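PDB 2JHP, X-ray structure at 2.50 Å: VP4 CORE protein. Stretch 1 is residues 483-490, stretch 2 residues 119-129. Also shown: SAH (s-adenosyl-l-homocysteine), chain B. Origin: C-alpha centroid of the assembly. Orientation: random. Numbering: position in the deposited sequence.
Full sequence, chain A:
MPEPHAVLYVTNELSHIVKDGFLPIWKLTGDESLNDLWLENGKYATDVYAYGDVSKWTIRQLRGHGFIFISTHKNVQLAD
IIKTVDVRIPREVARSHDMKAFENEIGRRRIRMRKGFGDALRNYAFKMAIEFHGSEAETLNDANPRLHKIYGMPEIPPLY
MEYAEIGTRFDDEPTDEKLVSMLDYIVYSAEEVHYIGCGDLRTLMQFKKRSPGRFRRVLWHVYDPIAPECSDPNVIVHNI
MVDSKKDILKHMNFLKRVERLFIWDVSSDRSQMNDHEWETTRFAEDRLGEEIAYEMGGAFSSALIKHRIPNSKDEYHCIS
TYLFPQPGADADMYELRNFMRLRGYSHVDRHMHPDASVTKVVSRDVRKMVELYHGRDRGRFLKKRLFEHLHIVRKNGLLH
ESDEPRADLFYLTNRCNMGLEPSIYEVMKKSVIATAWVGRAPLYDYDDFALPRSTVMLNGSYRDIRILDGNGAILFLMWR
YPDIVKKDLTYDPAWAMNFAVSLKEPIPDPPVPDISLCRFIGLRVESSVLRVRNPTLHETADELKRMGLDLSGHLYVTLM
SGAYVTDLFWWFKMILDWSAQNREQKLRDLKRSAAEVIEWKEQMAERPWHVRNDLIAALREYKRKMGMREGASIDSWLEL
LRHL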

ATOM      1  N   ASP A 483       4.963   5.007 -18.211  1.00 39.54           N
ATOM      2  CA  ASP A 483       4.802   3.559 -18.012  1.00 43.27           C
ATOM      3  C   ASP A 483       5.008   3.072 -16.595  1.00 51.12           C
ATOM      4  O   ASP A 483       4.998   1.864 -16.347  1.00 62.32           O
ATOM      5  CB  ASP A 483       5.648   2.734 -18.977  1.00 44.25           C
ATOM      6  CG  ASP A 483       4.848   2.208 -20.165  1.00 34.60           C
ATOM      7  OD1 ASP A 483       5.454   1.560 -21.041  1.00 19.57           O
ATOM      8  OD2 ASP A 483       3.617   2.437 -20.222  1.00 53.50           O
ATOM      9  N   ILE A 484       5.190   4.007 -15.664  1.00 43.93           N
ATOM     10  CA  ILE A 484       4.998   3.699 -14.257  1.00 39.29           C
ATOM     11  C   ILE A 484       3.503   3.812 -13.957  1.00 37.91           C
ATOM     12  O   ILE A 484       2.923   2.900 -13.366  1.00 27.68           O
ATOM     13  CB  ILE A 484       5.847   4.579 -13.305  1.00 29.76           C
ATOM     14  CG1 ILE A 484       7.337   4.405 -13.609  1.00 -7.59           C
ATOM     15  CG2 ILE A 484       5.596   4.179 -11.864  1.00 25.63           C
ATOM     16  CD1 ILE A 484       8.282   5.190 -12.705  1.00 34.28           C
ATOM     17  N   VAL A 485       2.880   4.914 -14.380  1.00 19.21           N
ATOM     18  CA  VAL A 485       1.438   5.118 -14.177  1.00 14.97           C
ATOM     19  C   VAL A 485       0.773   5.429 -15.509  1.00 23.19           C
ATOM     20  O   VAL A 485       0.927   6.521 -16.053  1.00 27.14           O
ATOM     21  CB  VAL A 485       1.128   6.236 -13.123  1.00 20.49           C
ATOM     22  CG1 VAL A 485      -0.357   6.317 -12.826  1.00 16.08           C
ATOM     23  CG2 VAL A 485       1.891   5.998 -11.819  1.00 24.62           C
ATOM     24  N   LYS A 486       0.045   4.451 -16.029  1.00 19.71           N
ATOM     25  CA  LYS A 486      -0.581   4.545 -17.345  1.00 23.39           C
ATOM     26  C   LYS A 486      -1.780   5.497 -17.332  1.00 14.41           C
ATOM     27  O   LYS A 486      -2.364   5.751 -16.282  1.00 16.23           O
ATOM     28  CB  LYS A 486      -1.040   3.162 -17.814  1.00 15.96           C
ATOM     29  CG  LYS A 486       0.063   2.150 -18.033  1.00138.67           C
ATOM     30  CD  LYS A 486      -0.554   0.779 -18.256  1.00170.62           C
ATOM     31  CE  LYS A 486       0.438  -0.341 -18.008  1.00 91.99           C
ATOM     32  NZ  LYS A 486       1.359  -0.533 -19.160  1.00  8.69           N
ATOM     33  N   LYS A 487      -2.141   6.019 -18.501  1.00 13.65           N
ATOM     34  CA  LYS A 487      -3.308   6.891 -18.634  1.00 12.67           C
ATOM     35  C   LYS A 487      -4.602   6.167 -18.260  1.00 11.79           C
ATOM     36  O   LYS A 487      -5.529   6.777 -17.718  1.00 20.28           O
ATOM     37  CB  LYS A 487      -3.421   7.426 -20.065  1.00 14.40           C
ATOM     38  CG  LYS A 487      -3.116   8.906 -20.225  1.00 14.50           C
ATOM     39  CD  LYS A 487      -1.696   9.172 -20.673  1.00 -3.82           C
ATOM     40  CE  LYS A 487      -1.597  10.517 -21.399  1.00 -4.18           C
ATOM     41  NZ  LYS A 487      -2.050  10.430 -22.831  1.00 24.57           N
ATOM     42  N   ASP A 488      -4.633   4.865 -18.548  1.00  5.69           N
ATOM     43  CA  ASP A 488      -5.821   4.020 -18.426  1.00 -3.80           C
ATOM     44  C   ASP A 488      -6.130   3.528 -16.984  1.00 10.96           C
ATOM     45  O   ASP A 488      -7.157   2.880 -16.729  1.00 11.81           O
ATOM     46  CB  ASP A 488      -5.663   2.842 -19.385  1.00-17.72           C
ATOM     47  CG  ASP A 488      -6.963   2.176 -19.704  1.00-11.74           C
ATOM     48  OD1 ASP A 488      -7.926   2.865 -20.068  1.00 11.73           O
ATOM     49  OD2 ASP A 488      -7.016   0.951 -19.586  1.00 12.01           O
ATOM     50  N   LEU A 489      -5.238   3.856 -16.052  1.00 13.11           N
ATOM     51  CA  LEU A 489      -5.393   3.530 -14.635  1.00  9.39           C
ATOM     52  C   LEU A 489      -6.820   3.730 -14.115  1.00 11.28           C
ATOM     53  O   LEU A 489      -7.379   4.831 -14.195  1.00 10.14           O
ATOM     54  CB  LEU A 489      -4.444   4.382 -13.785  1.00 15.15           C
ATOM     55  CG  LEU A 489      -4.443   4.089 -12.280  1.00 25.70           C
ATOM     56  CD1 LEU A 489      -3.847   2.710 -11.992  1.00 19.49           C
ATOM     57  CD2 LEU A 489      -3.683   5.165 -11.516  1.00  5.62           C
ATOM     58  N   THR A 490      -7.397   2.654 -13.593  1.00 14.29           N
ATOM     59  CA  THR A 490      -8.680   2.727 -12.938  1.00 14.82           C
ATOM     60  C   THR A 490      -8.440   3.105 -11.486  1.00 16.08           C
ATOM     61  O   THR A 490      -7.781   2.369 -10.731  1.00 30.08           O
ATOM     62  CB  THR A 490      -9.442   1.399 -13.060  1.00 17.10           C
ATOM     63  OG1 THR A 490      -9.827   1.231 -14.425  1.00  0.81           O
ATOM     64  CG2 THR A 490     -10.697   1.380 -12.174  1.00  7.19           C
TER
HETATM   65  N   SAH B1645       2.537   1.060   3.781  1.00 34.62           N
HETATM   66  CA  SAH B1645       1.605  -0.002   3.286  1.00 17.59           C
HETATM   67  CB  SAH B1645       0.523  -0.430   4.283  1.00 14.75           C
HETATM   68  CG  SAH B1645       0.055   0.530   5.360  1.00 48.60           C
HETATM   69  SD  SAH B1645      -0.954  -0.342   6.590  1.00 14.02           S
HETATM   70  C   SAH B1645       0.994   0.334   1.935  1.00 19.67           C
HETATM   71  O   SAH B1645       1.684   0.832   1.043  1.00 20.34           O
HETATM   72  OXT SAH B1645      -0.186   0.083   1.691  1.00 46.07           O
HETATM   73  C5' SAH B1645      -0.253   0.696   7.905  1.00 -6.02           C
HETATM   74  C4' SAH B1645       0.796  -0.025   8.734  1.00  4.74           C
HETATM   75  O4' SAH B1645       1.779   0.881   9.196  1.00  7.70           O
HETATM   76  C3' SAH B1645       0.202  -0.708   9.963  1.00  0.69           C
HETATM   77  O3' SAH B1645       0.825  -1.979  10.062  1.00 -7.14           O
HETATM   78  C2' SAH B1645       0.648   0.160  11.130  1.00 -0.27           C
HETATM   79  O2' SAH B1645       0.888  -0.574  12.301  1.00 10.14           O
HETATM   80  C1' SAH B1645       1.958   0.744  10.602  1.00 -1.73           C
HETATM   81  N9  SAH B1645       2.334   2.017  11.257  1.00 14.19           N
HETATM   82  C8  SAH B1645       1.496   3.029  11.667  1.00 -2.81           C
HETATM   83  N7  SAH B1645       2.246   4.013  12.226  1.00 19.58           N
HETATM   84  C5  SAH B1645       3.549   3.647  12.181  1.00 -6.33           C
HETATM   85  C6  SAH B1645       4.729   4.269  12.599  1.00 10.97           C
HETATM   86  N6  SAH B1645       4.690   5.470  13.171  1.00  9.62           N
HETATM   87  N1  SAH B1645       5.947   3.643  12.406  1.00  5.85           N
HETATM   88  C2  SAH B1645       5.995   2.399  11.801  1.00 18.83           C
HETATM   89  N3  SAH B1645       4.830   1.779  11.385  1.00  8.90           N
HETATM   90  C4  SAH B1645       3.622   2.390  11.572  1.00 -4.23           C
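Stretch 2, residues 119-129: DALRNYAFKMA

No hydrogen bond or salt bridge joins the two stretches: the 279 Å² they bury, both sides summed, is closed by van der Waals packing, mostly of carbon on carbon, and Ile-484 alone gives 100 Å² of it. Residues 119-128 of stretch 2 are helical, continuing a helix that begins earlier in the chain, and Ala-129 is the first residue to leave helical phi/psi. Stretch 1 has no regular helix or strand, so no crossing angle is defined; its one recognised fold is a type I turn from Lys-486 to Leu-489, with a weak bond from Leu-489 N to Lys-486 O at 3.5 Å.

Register comes from the nearest CA pairs. The CA atoms of Ile-484 and Tyr-124 lie 6.0 Å apart, those of Val-485 and Ala-120 6.1 Å, so the two chains run in opposite senses over this short span. One step along the loop, from Ile-484 to Val-485, changes the nearest helix residue by four, from Tyr-124 back to Ala-120.

Ile-484 points its CA-to-CB bond toward the helix and, with chi1 m and chi2 t, reaches two places. Its CG2 lies 3.5 Å from Tyr-124 CA and 3.8 Å from Tyr-124 CB, close against the helical backbone. Its CD1 extends further along the helix, 4.0 Å from Lys-127 CG and 4.5 Å from Met-128 CE. Lys-127 starts toward the loop, but its end leads away, leaving aliphatic carbon at the contact.

Ala-120 receives the other end. Leu-489 CD2 stands 3.8 Å from Ala-120 CB, and Val-485 CG2 is 4.3 Å from the same CB and 4.0 Å from Ala-120 O. The turn thus brings Leu-489 back to the helix, while Lys-487 and Asp-488 remain out of reach.

Arg-122 makes no contact with the loop; its NE donates to SAH O at 2.9 Å and its NH1 to Asp-119 OD1 at 3.0 Å.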

ATOM      1  N   ASP A 119      -1.574   1.217  -5.328  1.00 20.68           N
ATOM      2  CA  ASP A 119      -0.652   0.398  -6.121  1.00 13.92           C
ATOM      3  C   ASP A 119       0.140   1.215  -7.126  1.00 16.47           C
ATOM      4  O   ASP A 119       1.285   0.893  -7.432  1.00 15.30           O
ATOM      5  CB  ASP A 119      -1.400  -0.698  -6.896  1.00 17.28           C
ATOM      6  CG  ASP A 119      -1.868  -1.855  -6.011  1.00 17.92           C
ATOM      7  OD1 ASP A 119      -1.785  -1.797  -4.763  1.00 35.47           O
ATOM      8  OD2 ASP A 119      -2.353  -2.835  -6.602  1.00 25.74           O
ATOM      9  N   ALA A 120      -0.498   2.246  -7.661  1.00 20.27           N
ATOM     10  CA  ALA A 120       0.150   3.129  -8.592  1.00 19.58           C
ATOM     11  C   ALA A 120       1.246   3.909  -7.871  1.00 20.47           C
ATOM     12  O   ALA A 120       2.360   4.007  -8.366  1.00 24.23           O
ATOM     13  CB  ALA A 120      -0.855   4.041  -9.226  1.00 16.12           C
ATOM     14  N   LEU A 121       0.948   4.417  -6.683  1.00 20.17           N
ATOM     15  CA  LEU A 121       1.947   5.091  -5.868  1.00 35.58           C
ATOM     16  C   LEU A 121       3.054   4.155  -5.399  1.00 33.83           C
ATOM     17  O   LEU A 121       4.194   4.573  -5.264  1.00 17.13           O
ATOM     18  CB  LEU A 121       1.304   5.759  -4.655  1.00 22.63           C
ATOM     19  CG  LEU A 121       0.302   6.889  -4.889  1.00 19.89           C
ATOM     20  CD1 LEU A 121       0.001   7.603  -3.558  1.00 11.88           C
ATOM     21  CD2 LEU A 121       0.792   7.884  -5.932  1.00 30.59           C
ATOM     22  N   ARG A 122       2.720   2.897  -5.132  1.00 12.83           N
ATOM     23  CA  ARG A 122       3.705   1.975  -4.608  1.00 18.40           C
ATOM     24  C   ARG A 122       4.653   1.505  -5.700  1.00 17.48           C
ATOM     25  O   ARG A 122       5.835   1.266  -5.435  1.00 14.86           O
ATOM     26  CB  ARG A 122       3.048   0.782  -3.930  1.00 19.45           C
ATOM     27  CG  ARG A 122       3.933   0.148  -2.849  1.00 15.54           C
ATOM     28  CD  ARG A 122       3.273  -1.021  -2.118  1.00 25.97           C
ATOM     29  NE  ARG A 122       2.044  -0.598  -1.457  1.00  6.02           N
ATOM     30  CZ  ARG A 122       0.837  -0.771  -1.973  1.00 18.74           C
ATOM     31  NH1 ARG A 122       0.719  -1.372  -3.146  1.00  8.07           N
ATOM     32  NH2 ARG A 122      -0.235  -0.340  -1.320  1.00  8.65           N
ATOM     33  N   ASN A 123       4.146   1.379  -6.926  1.00 12.22           N
ATOM     34  CA  ASN A 123       4.985   0.959  -8.035  1.00 15.40           C
ATOM     35  C   ASN A 123       6.013   2.001  -8.360  1.00 -8.64           C
ATOM     36  O   ASN A 123       7.148   1.668  -8.543  1.00 12.86           O
ATOM     37  CB  ASN A 123       4.158   0.537  -9.248  1.00 18.43           C
ATOM     38  CG  ASN A 123       3.336  -0.736  -8.983  1.00 80.94           C
ATOM     39  OD1 ASN A 123       3.488  -1.409  -7.951  1.00 28.20           O
ATOM     40  ND2 ASN A 123       2.454  -1.063  -9.919  1.00 24.90           N
ATOM     41  N   TYR A 124       5.624   3.268  -8.352  1.00 19.47           N
ATOM     42  CA  TYR A 124       6.584   4.363  -8.499  1.00 13.05           C
ATOM     43  C   TYR A 124       7.670   4.244  -7.421  1.00 14.09           C
ATOM     44  O   TYR A 124       8.873   4.415  -7.707  1.00 12.86           O
ATOM     45  CB  TYR A 124       5.883   5.731  -8.428  1.00 13.26           C
ATOM     46  CG  TYR A 124       6.818   6.910  -8.190  1.00 29.51           C
ATOM     47  CD1 TYR A 124       7.512   7.506  -9.249  1.00 28.85           C
ATOM     48  CD2 TYR A 124       7.006   7.434  -6.902  1.00 10.92           C
ATOM     49  CE1 TYR A 124       8.364   8.588  -9.036  1.00 19.08           C
ATOM     50  CE2 TYR A 124       7.865   8.521  -6.675  1.00 20.86           C
ATOM     51  CZ  TYR A 124       8.543   9.092  -7.748  1.00 11.94           C
ATOM     52  OH  TYR A 124       9.402  10.162  -7.532  1.00 28.21           O
ATOM     53  N   ALA A 125       7.229   3.929  -6.198  1.00 15.69           N
ATOM     54  CA  ALA A 125       8.117   3.814  -5.042  1.00 11.76           C
ATOM     55  C   ALA A 125       9.095   2.640  -5.131  1.00 25.53           C
ATOM     56  O   ALA A 125      10.206   2.734  -4.607  1.00 20.19           O
ATOM     57  CB  ALA A 125       7.323   3.753  -3.734  1.00 11.62           C
ATOM     58  N   PHE A 126       8.693   1.550  -5.786  1.00 21.18           N
ATOM     59  CA  PHE A 126       9.595   0.408  -5.958  1.00 20.30           C
ATOM     60  C   PHE A 126      10.666   0.748  -6.987  1.00 18.77           C
ATOM     61  O   PHE A 126      11.770   0.192  -6.952  1.00 18.04           O
ATOM     62  CB  PHE A 126       8.842  -0.860  -6.368  1.00 14.65           C
ATOM     63  CG  PHE A 126       8.157  -1.556  -5.229  1.00  9.55           C
ATOM     64  CD1 PHE A 126       6.767  -1.692  -5.207  1.00 10.33           C
ATOM     65  CD2 PHE A 126       8.897  -2.088  -4.165  1.00 12.95           C
ATOM     66  CE1 PHE A 126       6.123  -2.346  -4.140  1.00 11.70           C
ATOM     67  CE2 PHE A 126       8.258  -2.746  -3.093  1.00 15.22           C
ATOM     68  CZ  PHE A 126       6.866  -2.868  -3.086  1.00 22.27           C
ATOM     69  N   LYS A 127      10.334   1.667  -7.893  1.00 18.97           N
ATOM     70  CA  LYS A 127      11.276   2.127  -8.913  1.00 17.71           C
ATOM     71  C   LYS A 127      12.284   3.104  -8.327  1.00 16.68           C
ATOM     72  O   LYS A 127      13.428   3.160  -8.778  1.00 16.36           O
ATOM     73  CB  LYS A 127      10.551   2.778 -10.100  1.00 17.07           C
ATOM     74  CG  LYS A 127       9.639   1.836 -10.887  1.00 37.19           C
ATOM     75  CD  LYS A 127      10.420   0.638 -11.411  1.00 20.41           C
ATOM     76  CE  LYS A 127       9.524  -0.400 -12.059  1.00 28.76           C
ATOM     77  NZ  LYS A 127      10.239  -1.712 -12.189  1.00 38.02           N
ATOM     78  N   MET A 128      11.868   3.853  -7.308  1.00 13.04           N
ATOM     79  CA  MET A 128      12.683   4.944  -6.789  1.00 15.29           C
ATOM     80  C   MET A 128      13.249   4.749  -5.378  1.00 20.24           C
ATOM     81  O   MET A 128      14.039   5.572  -4.924  1.00 21.25           O
ATOM     82  CB  MET A 128      11.919   6.270  -6.869  1.00 19.87           C
ATOM     83  CG  MET A 128      11.379   6.622  -8.246  1.00 25.93           C
ATOM     84  SD  MET A 128      12.666   6.984  -9.443  1.00 21.34           S
ATOM     85  CE  MET A 128      11.685   7.444 -10.860  1.00 31.08           C
ATOM     86  N   ALA A 129      12.877   3.680  -4.678  1.00 16.63           N
ATOM     87  CA  ALA A 129      13.323   3.540  -3.281  1.00 26.33           C
ATOM     88  C   ALA A 129      13.890   2.175  -2.898  1.00 16.56           C
ATOM     89  O   ALA A 129      13.592   1.160  -3.529  1.00 24.49           O
ATOM     90  CB  ALA A 129      12.208   3.967  -2.300  1.00 14.77           C
TER